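Local coordinates for uncharacterized protein (Bacteroides caccae, PDB 4R4K), which is of unknown function but adopts a cystatin-like fold of the NTF2 clan and, in the crystal, binds polyethylene glycol molecules, at residues F32-I38 with T50-T54. Residues are numbered along the deposited sequence.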
ATOM      1  N   PHE A  32      -5.817  -9.896  -4.603  1.00 24.36           N
ATOM      2  CA  PHE A  32      -4.659 -10.211  -5.414  1.00 24.09           C
ATOM      3  C   PHE A  32      -5.083 -10.978  -6.663  1.00 27.65           C
ATOM      4  O   PHE A  32      -6.015 -11.777  -6.597  1.00 26.65           O
ATOM      5  CB  PHE A  32      -3.674 -11.084  -4.623  1.00 24.51           C
ATOM      6  CG  PHE A  32      -3.077 -10.407  -3.414  1.00 21.13           C
ATOM      7  CD1 PHE A  32      -2.131  -9.398  -3.560  1.00 21.30           C
ATOM      8  CD2 PHE A  32      -3.425 -10.805  -2.105  1.00 23.11           C
ATOM      9  CE1 PHE A  32      -1.570  -8.788  -2.456  1.00 21.60           C
ATOM     10  CE2 PHE A  32      -2.853 -10.192  -0.985  1.00 23.69           C
ATOM     11  CZ  PHE A  32      -1.928  -9.186  -1.159  1.00 21.72           C
ATOM     12  N   PRO A  33      -4.366 -10.782  -7.786  1.00 29.01           N
ATOM     13  CA  PRO A  33      -3.252  -9.851  -7.954  1.00 25.87           C
ATOM     14  C   PRO A  33      -3.799  -8.460  -8.079  1.00 26.19           C
ATOM     15  O   PRO A  33      -4.930  -8.270  -8.532  1.00 23.92           O
ATOM     16  CB  PRO A  33      -2.596 -10.295  -9.270  1.00 27.94           C
ATOM     17  CG  PRO A  33      -3.670 -11.014 -10.003  1.00 31.56           C
ATOM     18  CD  PRO A  33      -4.551 -11.648  -8.970  1.00 29.71           C
ATOM     19  N   LEU A  34      -3.047  -7.474  -7.608  1.00 23.58           N
ATOM     20  CA  LEU A  34      -3.562  -6.118  -7.607  1.00 21.02           C
ATOM     21  C   LEU A  34      -3.735  -5.607  -9.031  1.00 25.46           C
ATOM     22  O   LEU A  34      -3.152  -6.150  -9.981  1.00 25.88           O
ATOM     23  CB  LEU A  34      -2.657  -5.203  -6.787  1.00 23.62           C
ATOM     24  CG  LEU A  34      -2.549  -5.598  -5.311  1.00 26.04           C
ATOM     25  CD1 LEU A  34      -1.511  -4.729  -4.631  1.00 27.80           C
ATOM     26  CD2 LEU A  34      -3.890  -5.503  -4.607  1.00 28.32           C
ATOM     27  N   LYS A  35      -4.551  -4.575  -9.176  1.00 26.09           N
ATOM     28  CA  LYS A  35      -4.904  -4.072 -10.500  1.00 30.52           C
ATOM     29  C   LYS A  35      -3.688  -3.638 -11.322  1.00 30.61           C
ATOM     30  O   LYS A  35      -3.628  -3.903 -12.524  1.00 30.25           O
ATOM     31  CB  LYS A  35      -5.914  -2.932 -10.403  1.00 33.13           C
ATOM     32  CG  LYS A  35      -7.326  -3.408 -10.105  1.00 44.17           C
ATOM     33  CD  LYS A  35      -8.371  -2.359 -10.449  1.00 54.79           C
ATOM     34  CE  LYS A  35      -8.421  -1.250  -9.414  1.00 60.44           C
ATOM     35  NZ  LYS A  35      -9.437  -0.212  -9.760  1.00 67.02           N
ATOM     36  N   THR A  36      -2.714  -3.014 -10.676  1.00 28.14           N
ATOM     37  CA  THR A  36      -1.526  -2.536 -11.382  1.00 26.74           C
ATOM     38  C   THR A  36      -0.335  -3.419 -11.026  1.00 28.28           C
ATOM     39  O   THR A  36       0.047  -3.526  -9.860  1.00 24.16           O
ATOM     40  CB  THR A  36      -1.224  -1.071 -11.034  1.00 29.24           C
ATOM     41  OG1 THR A  36      -2.375  -0.275 -11.320  1.00 32.31           O
ATOM     42  CG2 THR A  36      -0.021  -0.542 -11.838  1.00 28.95           C
ATOM     43  N   PRO A  37       0.271  -4.072 -12.035  1.00 27.17           N
ATOM     44  CA  PRO A  37       1.436  -4.891 -11.722  1.00 24.57           C
ATOM     45  C   PRO A  37       2.678  -4.042 -11.441  1.00 25.92           C
ATOM     46  O   PRO A  37       2.685  -2.836 -11.668  1.00 25.70           O
ATOM     47  CB  PRO A  37       1.644  -5.709 -13.000  1.00 26.22           C
ATOM     48  CG  PRO A  37       1.127  -4.838 -14.083  1.00 27.70           C
ATOM     49  CD  PRO A  37      -0.022  -4.063 -13.483  1.00 25.89           C
ATOM     50  N   ILE A  38       3.714  -4.680 -10.928  1.00 27.70           N
ATOM     51  CA  ILE A  38       4.988  -4.032 -10.712  1.00 27.49           C
ATOM     52  C   ILE A  38       5.649  -3.914 -12.083  1.00 30.85           C
ATOM     53  O   ILE A  38       5.748  -4.910 -12.765  1.00 26.73           O
ATOM     54  CB  ILE A  38       5.840  -4.856  -9.726  1.00 28.71           C
ATOM     55  CG1 ILE A  38       5.167  -4.864  -8.330  1.00 27.58           C
ATOM     56  CG2 ILE A  38       7.256  -4.306  -9.609  1.00 25.24           C
ATOM     57  CD1 ILE A  38       5.604  -6.002  -7.429  1.00 30.61           C
ATOM     58  N   THR A  50       6.911  -6.524 -16.496  1.00 27.61           N
ATOM     59  CA  THR A  50       5.904  -6.490 -15.457  1.00 29.16           C
ATOM     60  C   THR A  50       5.950  -7.772 -14.666  1.00 31.20           C
ATOM     61  O   THR A  50       6.319  -8.848 -15.166  1.00 29.12           O
ATOM     62  CB  THR A  50       4.457  -6.251 -15.956  1.00 32.49           C
ATOM     63  OG1 THR A  50       4.044  -7.337 -16.781  1.00 34.96           O
ATOM     64  CG2 THR A  50       4.329  -4.941 -16.712  1.00 33.25           C
ATOM     65  N   PHE A  51       5.609  -7.631 -13.400  1.00 28.13           N
ATOM     66  CA  PHE A  51       5.480  -8.757 -12.509  1.00 25.90           C
ATOM     67  C   PHE A  51       4.164  -8.578 -11.751  1.00 24.14           C
ATOM     68  O   PHE A  51       3.898  -7.495 -11.246  1.00 25.46           O
ATOM     69  CB  PHE A  51       6.633  -8.777 -11.510  1.00 29.36           C
ATOM     70  CG  PHE A  51       7.988  -8.824 -12.144  1.00 27.55           C
ATOM     71  CD1 PHE A  51       8.620  -7.669 -12.621  1.00 28.45           C
ATOM     72  CD2 PHE A  51       8.635 -10.033 -12.289  1.00 30.13           C
ATOM     73  CE1 PHE A  51       9.871  -7.752 -13.232  1.00 33.17           C
ATOM     74  CE2 PHE A  51       9.879 -10.117 -12.907  1.00 31.81           C
ATOM     75  CZ  PHE A  51      10.503  -8.974 -13.366  1.00 31.39           C
ATOM     76  N   PRO A  52       3.351  -9.638 -11.661  1.00 27.18           N
ATOM     77  CA  PRO A  52       2.078  -9.504 -10.944  1.00 25.49           C
ATOM     78  C   PRO A  52       2.303  -9.119  -9.489  1.00 25.24           C
ATOM     79  O   PRO A  52       3.207  -9.643  -8.845  1.00 24.68           O
ATOM     80  CB  PRO A  52       1.470 -10.908 -11.016  1.00 28.53           C
ATOM     81  CG  PRO A  52       2.126 -11.549 -12.192  1.00 35.03           C
ATOM     82  CD  PRO A  52       3.513 -10.979 -12.253  1.00 32.29           C
ATOM     83  N   PHE A  53       1.472  -8.224  -8.975  1.00 23.27           N
ATOM     84  CA  PHE A  53       1.574  -7.821  -7.584  1.00 22.84           C
ATOM     85  C   PHE A  53       0.723  -8.788  -6.763  1.00 21.71           C
ATOM     86  O   PHE A  53      -0.466  -8.591  -6.567  1.00 21.10           O
ATOM     87  CB  PHE A  53       1.132  -6.370  -7.429  1.00 23.50           C
ATOM     88  CG  PHE A  53       1.638  -5.694  -6.171  1.00 22.41           C
ATOM     89  CD1 PHE A  53       1.900  -6.404  -5.001  1.00 22.67           C
ATOM     90  CD2 PHE A  53       1.792  -4.330  -6.158  1.00 22.33           C
ATOM     91  CE1 PHE A  53       2.338  -5.759  -3.856  1.00 21.33           C
ATOM     92  CE2 PHE A  53       2.219  -3.682  -5.014  1.00 25.08           C
ATOM     93  CZ  PHE A  53       2.505  -4.399  -3.864  1.00 22.83           C
ATOM     94  N   THR A  54       1.372  -9.842  -6.292  1.00 22.66           N
ATOM     95  CA  THR A  54       0.722 -10.957  -5.637  1.00 23.35           C
ATOM     96  C   THR A  54       1.014 -10.962  -4.131  1.00 23.44           C
ATOM     97  O   THR A  54       1.761 -10.120  -3.617  1.00 23.59           O
ATOM     98  CB  THR A  54       1.224 -12.279  -6.245  1.00 29.66           C
ATOM     99  OG1 THR A  54       2.650 -12.270  -6.241  1.00 32.63           O
ATOM    100  CG2 THR A  54       0.736 -12.432  -7.666  1.00 31.93           C
TER
HETATM  101  O   HOH W   1      -0.679  -7.322 -10.556  1.00 26.27           O
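Phe53 is the side chain around which the loop before strand 38-41 closes on residues 50-54. Its t rotamer (chi1 -160°) places the ring between two aliphatic side chains. Leu34, in the m,t rotamer, covers one face through a CH-pi contact, with CD1 3.6 Å from the ring centroid. Ile38, with chi1 near -65°, brings CD1 over the opposite face, and its CG1 lies 4.0 Å from Phe53 CD2. Leu34 also touches Asp120 and Cys121 of strand 116-123.

Ile38 and Phe51 form an antiparallel hydrogen-bonded pair, Ile38 N to Phe51 O and Phe51 N to Ile38 O, both 2.8 Å. Farther along, Leu34 N donates to Phe53 O at 3.0 Å. Between these bonds a water links Leu34 O to Phe53 N, 2.8 Å from each. After the cis peptide, Pro33 CA makes a CA-H...O contact of 3.4 Å with Phe53 O, and Phe32 puts its ring edge against the same oxygen. Direct and water-mediated backbone bonds thus flank an apolar stack that holds the loop against residues 50-54.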